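Local coordinates for protein snaclec rhodocytin subunit alpha (PDB 3BX4) that triggers platelet aggregation as a snake-venom toxin by binding the platelet receptor CLEC1B (CLEC2), which leads to Syk recruitment and platelet activation, at residues C[51-54]-C[55-58]; C[23-26]-C[27-30]. One frame throughout, in Å; residues are numbered along the deposited sequence.

In the fold
The two contacts lie in the two helices of a C-type lectin fold, in series along the chain: contact 2 opens helix 26-34, and contact 1 is about two turns of helix 48-59. Their centres are 19 Å apart and their nearest atoms about 11 Å. Both rest on strand 127-133: Leu57 and Ile58 of contact 1 pack on Val130, Lys24 and Ala29 of contact 2 on Phe129. Both contacts also meet the chain of another protein in the assembly, through Ala51 in contact 1 and through Trp26 and Glu30 in contact 2. A sulfate ion, probably from the crystallisation liquor, lies about 4 Å from the side chain of Asp27.

Contact 1: C[51-54]-C[55-58]; sequences ADFV and SWLI
Phe53 holds its CG anti to the backbone N (chi1 173°), as Trp56 and Leu57 do theirs, and this lets the Phe53 ring run forward along the helix to meet the other two. Its CE1 comes 3.7 Å from Trp56 CZ3. The two rings meet at a slant, their planes 43° apart. On the Leu57 side, CZ of Phe53 touches CD1 of Leu57 at 4.0 Å, so the phenyl ring reaches both residues three and four places on. The carbonyl O of Phe53 lies at the edge of the Trp56 indole, in its plane, and accepts from Leu57 N at 2.9 Å.

This is helix 48-59 of the C-type lectin fold, amphipathic in its residue choice. Val54 and Ile58, one turn apart, suit its inner side: CG1 of Val54 meets CD1 of Ile58 at 4.0 Å, and both side chains pack on Leu109 of strand 106-110. Phe53 is at the border, where its ring also stacks on Tyr12 and meets Tyr17, while the broad indole of Trp56, on the outer side of the helix, covers part of the Phe53 ring through CZ3 and CE3. The polar residues are used elsewhere: Asp52 makes a salt bridge to Arg116, and the small Ser55 sends its hydroxyl to Gly114 O. Beneath the side chains the backbone repeats the i to i+4 bond, Ser55 N to Ala51 O at 3.0 Å and Ile58 N to Val54 O at 3.1 Å.

Contact 2: C[23-26]-C[27-30]; sequences QKTW and DEAE
Thr25 OG1 accepts from Glu28 N over 3.1 Å in a fairly straight bond (162° at the hydrogen). A chi1 of 59° sets this hydroxyl between the backbone N and carbonyl carbon of Thr25, turned to the start of the helix. The Glu28 side chain runs alongside Thr25, pointing the same way, and its CG comes 3.2 Å from OG1. A bend at chi2 (-22°) turns its carboxylate outward, where a water joins Glu28 OE2 to Thr25 OG1.

Lys24 crosses Glu28 at about a right angle. Its CB lies 3.8 Å from Glu28 CB, and the long aliphatic chain bends only at chi4, bringing NZ to a second water that donates to Glu28 O. No direct ion pair results, since Lys24 NZ and Glu28 OE1 are 5.9 Å apart.

Trp26 suits a buried place in which its indole is enclosed on several sides. Glu30 CB sits 4.2 Å above one face, offset toward the rim, while Asp27 OD1 meets the edge in plane, 3.3 Å from CE3. The ring NH bonds to Ile72 O, and Arg75 adds a cation-pi contact. The Glu30 carboxylate, held by His41 and Leu42 N, lies nearly parallel to the indole. Ala29, whose small methyl lets the helix lie close against Leu42 and Phe129, donates to Thr25 O at 2.9 Å. The arrangement is a threonine N-cap, opening helix 26-34 of the C-type lectin fold directly after strand 23-24.

Contact 1: C[51-54]-C[55-58]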
loop_
_atom_site.group_PDB
_atom_site.type_symbol
_atom_site.label_atom_id
_atom_site.label_comp_id
_atom_site.label_asym_id
_atom_site.label_seq_id
_atom_site.Cartn_x
_atom_site.Cartn_y
_atom_site.Cartn_z
ATOM N N ALA C 51 4.257 -26.088 -2.952
ATOM C CA ALA C 51 2.780 -25.906 -2.858
ATOM C C ALA C 51 2.186 -27.033 -2.028
ATOM O O ALA C 51 1.338 -26.806 -1.102
ATOM C CB ALA C 51 2.163 -25.831 -4.254
ATOM N N ASP C 52 2.595 -28.291 -2.316
ATOM C CA ASP C 52 2.092 -29.441 -1.532
ATOM C C ASP C 52 2.421 -29.294 -0.055
ATOM O O ASP C 52 1.611 -29.598 0.819
ATOM C CB ASP C 52 2.714 -30.769 -2.004
ATOM C CG ASP C 52 2.200 -31.241 -3.368
ATOM O OD1 ASP C 52 1.200 -30.706 -3.916
ATOM O OD2 ASP C 52 2.862 -32.225 -3.902
ATOM N N PHE C 53 3.645 -28.846 0.211
ATOM C CA PHE C 53 4.155 -28.770 1.547
ATOM C C PHE C 53 3.332 -27.718 2.311
ATOM O O PHE C 53 2.883 -27.988 3.438
ATOM C CB PHE C 53 5.650 -28.367 1.602
ATOM C CG PHE C 53 6.105 -28.140 3.006
ATOM C CD1 PHE C 53 6.350 -29.230 3.863
ATOM C CD2 PHE C 53 6.196 -26.821 3.536
ATOM C CE1 PHE C 53 6.747 -29.043 5.210
ATOM C CE2 PHE C 53 6.546 -26.673 4.965
ATOM C CZ PHE C 53 6.857 -27.772 5.724
ATOM N N VAL C 54 3.196 -26.532 1.719
ATOM C CA VAL C 54 2.473 -25.440 2.422
ATOM C C VAL C 54 0.997 -25.847 2.680
ATOM O O VAL C 54 0.461 -25.585 3.759
ATOM C CB VAL C 54 2.599 -24.089 1.752
ATOM C CG1 VAL C 54 1.676 -22.986 2.466
ATOM C CG2 VAL C 54 4.083 -23.644 1.767
ATOM N N SER C 55 0.365 -26.494 1.703
ATOM C CA SER C 55 -1.023 -26.962 1.898
ATOM C C SER C 55 -1.097 -27.927 3.092
ATOM O O SER C 55 -1.979 -27.818 3.977
ATOM C CB SER C 55 -1.543 -27.591 0.601
ATOM O OG SER C 55 -2.821 -28.152 0.846
ATOM N N TRP C 56 -0.156 -28.883 3.146
ATOM C CA TRP C 56 -0.054 -29.864 4.236
ATOM C C TRP C 56 0.170 -29.192 5.605
ATOM O O TRP C 56 -0.480 -29.510 6.625
ATOM C CB TRP C 56 1.129 -30.821 3.923
ATOM C CG TRP C 56 1.408 -31.798 5.041
ATOM C CD1 TRP C 56 0.708 -32.946 5.346
ATOM C CD2 TRP C 56 2.437 -31.683 6.023
ATOM N NE1 TRP C 56 1.268 -33.549 6.448
ATOM C CE2 TRP C 56 2.336 -32.806 6.877
ATOM C CE3 TRP C 56 3.467 -30.743 6.243
ATOM C CZ2 TRP C 56 3.229 -33.028 7.949
ATOM C CZ3 TRP C 56 4.355 -30.938 7.323
ATOM C CH2 TRP C 56 4.230 -32.085 8.163
ATOM N N LEU C 57 1.042 -28.184 5.626
ATOM C CA LEU C 57 1.427 -27.487 6.843
ATOM C C LEU C 57 0.155 -26.822 7.403
ATOM O O LEU C 57 -0.030 -26.827 8.571
ATOM C CB LEU C 57 2.478 -26.403 6.520
ATOM C CG LEU C 57 3.113 -25.680 7.744
ATOM C CD1 LEU C 57 4.174 -26.508 8.439
ATOM C CD2 LEU C 57 3.679 -24.358 7.250
ATOM N N ILE C 58 -0.662 -26.231 6.551
ATOM C CA ILE C 58 -1.855 -25.488 7.004
ATOM C C ILE C 58 -2.830 -26.552 7.516
ATOM O O ILE C 58 -3.482 -26.374 8.578
ATOM C CB ILE C 58 -2.477 -24.685 5.866
ATOM C CG1 ILE C 58 -1.543 -23.515 5.450
ATOM C CG2 ILE C 58 -3.885 -24.233 6.269
ATOM C CD1 ILE C 58 -1.921 -22.836 4.145
#

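Contact 2: C[23-26]-C[27-30]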
loop_
_atom_site.group_PDB
_atom_site.type_symbol
_atom_site.label_atom_id
_atom_site.label_comp_id
_atom_site.label_asym_id
_atom_site.label_seq_id
_atom_site.Cartn_x
_atom_site.Cartn_y
_atom_site.Cartn_z
ATOM N N GLN C 23 -4.826 -13.720 13.525
ATOM C CA GLN C 23 -5.388 -13.096 12.321
ATOM C C GLN C 23 -4.897 -11.672 12.103
ATOM O O GLN C 23 -5.073 -10.767 12.953
ATOM C CB GLN C 23 -6.931 -13.194 12.372
ATOM C CG GLN C 23 -7.465 -14.667 12.106
ATOM C CD GLN C 23 -8.972 -14.719 11.917
ATOM O OE1 GLN C 23 -9.707 -14.132 12.733
ATOM N NE2 GLN C 23 -9.462 -15.406 10.851
ATOM N N LYS C 24 -4.214 -11.437 10.959
ATOM C CA LYS C 24 -3.563 -10.172 10.668
ATOM C C LYS C 24 -3.828 -9.776 9.217
ATOM O O LYS C 24 -4.097 -10.641 8.365
ATOM C CB LYS C 24 -2.031 -10.316 10.863
ATOM C CG LYS C 24 -1.605 -10.405 12.299
ATOM C CD LYS C 24 -0.088 -10.584 12.467
ATOM C CE LYS C 24 0.193 -10.681 14.005
ATOM N NZ LYS C 24 0.250 -9.269 14.600
ATOM N N THR C 25 -3.783 -8.469 8.958
ATOM C CA THR C 25 -3.908 -7.931 7.568
ATOM C C THR C 25 -2.652 -8.461 6.863
ATOM O O THR C 25 -1.742 -8.893 7.523
ATOM C CB THR C 25 -3.872 -6.367 7.500
ATOM O OG1 THR C 25 -2.642 -5.881 8.047
ATOM C CG2 THR C 25 -5.058 -5.802 8.368
ATOM N N TRP C 26 -2.651 -8.328 5.562
ATOM C CA TRP C 26 -1.459 -8.782 4.776
ATOM C C TRP C 26 -0.217 -8.033 5.297
ATOM O O TRP C 26 0.801 -8.706 5.615
ATOM C CB TRP C 26 -1.718 -8.579 3.315
ATOM C CG TRP C 26 -0.661 -9.240 2.411
ATOM C CD1 TRP C 26 -0.705 -10.516 1.866
ATOM C CD2 TRP C 26 0.624 -8.690 2.084
ATOM N NE1 TRP C 26 0.496 -10.752 1.135
ATOM C CE2 TRP C 26 1.309 -9.658 1.292
ATOM C CE3 TRP C 26 1.238 -7.465 2.356
ATOM C CZ2 TRP C 26 2.610 -9.416 0.783
ATOM C CZ3 TRP C 26 2.510 -7.225 1.873
ATOM C CH2 TRP C 26 3.176 -8.209 1.077
ATOM N N ASP C 27 -0.289 -6.710 5.370
ATOM C CA ASP C 27 0.865 -5.890 5.835
ATOM C C ASP C 27 1.305 -6.240 7.234
ATOM O O ASP C 27 2.501 -6.389 7.510
ATOM C CB ASP C 27 0.513 -4.386 5.755
ATOM C CG ASP C 27 0.614 -3.778 4.345
ATOM O OD1 ASP C 27 1.276 -4.282 3.371
ATOM O OD2 ASP C 27 0.090 -2.638 4.237
ATOM N N GLU C 28 0.365 -6.447 8.160
ATOM C CA GLU C 28 0.758 -6.833 9.499
ATOM C C GLU C 28 1.391 -8.230 9.557
ATOM O O GLU C 28 2.276 -8.474 10.370
ATOM C CB GLU C 28 -0.475 -6.833 10.450
ATOM C CG GLU C 28 -0.906 -5.405 10.747
ATOM C CD GLU C 28 0.202 -4.418 10.532
ATOM O OE1 GLU C 28 1.159 -4.460 11.327
ATOM O OE2 GLU C 28 0.128 -3.611 9.572
ATOM N N ALA C 29 0.917 -9.126 8.704
ATOM C CA ALA C 29 1.425 -10.473 8.659
ATOM C C ALA C 29 2.864 -10.436 8.139
ATOM O O ALA C 29 3.749 -11.033 8.775
ATOM C CB ALA C 29 0.559 -11.316 7.753
ATOM N N GLU C 30 3.072 -9.716 7.059
ATOM C CA GLU C 30 4.472 -9.558 6.526
ATOM C C GLU C 30 5.376 -8.948 7.587
ATOM O O GLU C 30 6.498 -9.418 7.786
ATOM C CB GLU C 30 4.473 -8.728 5.220
ATOM C CG GLU C 30 5.892 -8.411 4.662
ATOM C CD GLU C 30 6.616 -9.597 4.070
ATOM O OE1 GLU C 30 6.055 -10.695 3.840
ATOM O OE2 GLU C 30 7.834 -9.387 3.803
HETATM O O HOH W 1 2.147 -7.404 12.889
HETATM O O HOH W 2 -2.578 -3.204 8.029
#